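Local coordinates for protein YgiW (Escherichia coli, PDB 1NNX), which is a periplasmic protein of unknown function that adopts a compact bacterial OB fold, at residues A[55-60]-A[84-89]. Residues are numbered along the deposited sequence; the frame is centred on the assembly and turned at random. Where two conformers were deposited one is given.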
loop_
_atom_site.group_PDB
_atom_site.type_symbol
_atom_site.label_atom_id
_atom_site.label_comp_id
_atom_site.label_asym_id
_atom_site.label_seq_id
_atom_site.Cartn_x
_atom_site.Cartn_y
_atom_site.Cartn_z
ATOM N N TYR A 55 -0.383 6.705 -6.408
ATOM C CA TYR A 55 -0.952 5.685 -7.277
ATOM C C TYR A 55 -2.202 5.083 -6.745
ATOM O O TYR A 55 -2.428 5.153 -5.551
ATOM C CB TYR A 55 0.070 4.556 -7.496
ATOM C CG TYR A 55 1.422 4.966 -8.075
ATOM C CD1 TYR A 55 1.682 4.803 -9.440
ATOM C CD2 TYR A 55 2.386 5.534 -7.259
ATOM C CE1 TYR A 55 2.934 5.211 -9.997
ATOM C CE2 TYR A 55 3.643 5.947 -7.791
ATOM C CZ TYR A 55 3.892 5.779 -9.155
ATOM O OH TYR A 55 5.103 6.222 -9.674
ATOM N N VAL A 56 -2.995 4.490 -7.628
ATOM C CA VAL A 56 -4.200 3.777 -7.167
ATOM C C VAL A 56 -3.902 2.270 -7.128
ATOM O O VAL A 56 -3.421 1.691 -8.106
ATOM C CB VAL A 56 -5.390 3.994 -8.111
ATOM C CG1 VAL A 56 -6.671 3.252 -7.579
ATOM C CG2 VAL A 56 -5.736 5.550 -8.133
ATOM N N PHE A 57 -4.144 1.668 -5.969
ATOM C CA PHE A 57 -3.917 0.237 -5.752
ATOM C C PHE A 57 -5.290 -0.432 -5.598
ATOM O O PHE A 57 -6.114 0.020 -4.838
ATOM C CB PHE A 57 -3.091 0.093 -4.481
ATOM C CG PHE A 57 -2.779 -1.326 -4.151
ATOM C CD1 PHE A 57 -1.715 -2.003 -4.710
ATOM C CD2 PHE A 57 -3.572 -1.978 -3.213
ATOM C CE1 PHE A 57 -1.419 -3.336 -4.306
ATOM C CE2 PHE A 57 -3.270 -3.292 -2.825
ATOM C CZ PHE A 57 -2.189 -3.937 -3.382
ATOM N N LYS A 58 -5.480 -1.535 -6.307
ATOM C CA LYS A 58 -6.767 -2.256 -6.281
ATOM C C LYS A 58 -6.593 -3.727 -5.964
ATOM O O LYS A 58 -5.683 -4.375 -6.414
ATOM C CB LYS A 58 -7.425 -2.076 -7.645
ATOM C CG LYS A 58 -8.789 -2.717 -7.849
ATOM C CD LYS A 58 -9.178 -2.531 -9.296
ATOM C CE LYS A 58 -10.565 -3.024 -9.625
ATOM N NZ LYS A 58 -10.940 -2.590 -11.003
ATOM N N ASP A 59 -7.481 -4.207 -5.121
ATOM C CA ASP A 59 -7.561 -5.676 -4.854
ATOM C C ASP A 59 -9.042 -5.994 -5.020
ATOM O O ASP A 59 -9.874 -5.155 -5.363
ATOM C CB ASP A 59 -6.947 -6.170 -3.529
ATOM C CG ASP A 59 -7.727 -5.860 -2.289
ATOM O OD1 ASP A 59 -8.832 -5.290 -2.374
ATOM O OD2 ASP A 59 -7.210 -6.226 -1.196
ATOM N N ALA A 60 -9.395 -7.272 -4.825
ATOM C CA ALA A 60 -10.796 -7.614 -4.996
ATOM C C ALA A 60 -11.813 -6.892 -4.094
ATOM O O ALA A 60 -13.008 -6.872 -4.402
ATOM C CB ALA A 60 -10.944 -9.108 -4.789
ATOM N N VAL A 84 1.194 -7.463 -7.312
ATOM C CA VAL A 84 2.296 -6.998 -6.449
ATOM C C VAL A 84 1.943 -7.060 -4.990
ATOM O O VAL A 84 0.721 -7.067 -4.597
ATOM C CB VAL A 84 2.730 -5.495 -6.718
ATOM C CG1 VAL A 84 3.315 -5.374 -8.132
ATOM C CG2 VAL A 84 1.560 -4.550 -6.507
ATOM N N GLU A 85 2.963 -7.218 -4.179
ATOM C CA GLU A 85 2.766 -7.180 -2.766
ATOM C C GLU A 85 3.385 -5.838 -2.260
ATOM O O GLU A 85 4.554 -5.523 -2.578
ATOM C CB GLU A 85 3.348 -8.324 -1.924
ATOM C CG GLU A 85 3.143 -8.234 -0.395
ATOM C CD GLU A 85 3.775 -9.405 0.337
ATOM O OE1 GLU A 85 3.111 -10.463 0.376
ATOM O OE2 GLU A 85 4.922 -9.247 0.825
ATOM N N ILE A 86 2.659 -5.061 -1.478
ATOM C CA ILE A 86 3.183 -3.836 -0.898
ATOM C C ILE A 86 3.140 -3.922 0.604
ATOM O O ILE A 86 2.259 -4.582 1.173
ATOM C CB ILE A 86 2.443 -2.560 -1.353
ATOM C CG1 ILE A 86 0.922 -2.628 -1.037
ATOM C CG2 ILE A 86 2.699 -2.349 -2.885
ATOM C CD1 ILE A 86 0.137 -1.378 -1.428
ATOM N N GLN A 87 4.122 -3.328 1.259
ATOM C CA GLN A 87 4.194 -3.252 2.704
ATOM C C GLN A 87 4.445 -1.799 3.054
ATOM O O GLN A 87 5.264 -1.132 2.391
ATOM C CB GLN A 87 5.310 -4.136 3.288
ATOM C CG GLN A 87 5.128 -5.609 2.935
ATOM C CD GLN A 87 6.132 -6.540 3.622
ATOM O OE1 GLN A 87 6.316 -7.688 3.191
ATOM N NE2 GLN A 87 6.758 -6.071 4.672
ATOM N N GLY A 88 3.781 -1.303 4.080
ATOM C CA GLY A 88 3.969 0.078 4.506
ATOM C C GLY A 88 2.997 0.417 5.592
ATOM O O GLY A 88 2.387 -0.487 6.180
ATOM N N GLU A 89 2.841 1.695 5.839
ATOM C CA GLU A 89 1.952 2.159 6.924
ATOM C C GLU A 89 0.709 2.807 6.457
ATOM O O GLU A 89 0.719 3.578 5.501
ATOM C CB GLU A 89 2.642 3.209 7.790
ATOM C CG GLU A 89 3.961 2.764 8.390
ATOM C CD GLU A 89 5.141 3.023 7.521
ATOM O OE1 GLU A 89 4.988 3.630 6.441
ATOM O OE2 GLU A 89 6.235 2.615 7.943
#
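Val84 meets the aromatic ring of Phe57 at its rim: the methyl CG2 lies in the plane of the ring, 3.9 Å from Phe57 CE1, and so borders the ring and does not lie over a face. A short, branched residue suits this place, because its compact methyls pack against the aromatic edge while the side chain also touches Ile104 and Val78. In Glu85 the bond to CB points away from strand 54-59, in the alternating manner of a β-strand, and in one of its two conformers the carboxylate OE1 forms a salt bridge with Arg43 NE. Ile86 turns back inward and supplies the principal contact. Its CD1 methyl stands over the centre of the Phe57 ring, 3.7 Å from the centroid and only 9° off the normal, a CH-pi interaction; the nearest ring atoms, CD1 and CE1 of Phe57, are each 3.8 Å from it. Isoleucine fits because chi1 of 57° tucks CG1 over the backbone and the extended chi2 then carries a slim methyl onward to the ring face. Phe57 comes from the opposite direction, its extended chi1 (-180°) bringing the ring across to Ile86; its side chain also packs on Ile46 and Val66, so the buried ring lies among aliphatic neighbours. The CA atoms of Phe57 and Ile86 are 9.5 Å apart, too far for backbone pairing; the contacts between these strands, not neighbours in the sheet, are made by side chains. Such packing of inward-facing aliphatic and aromatic residues across the interior is characteristic of the hydrophobic core of the five-stranded OB-fold β-barrel.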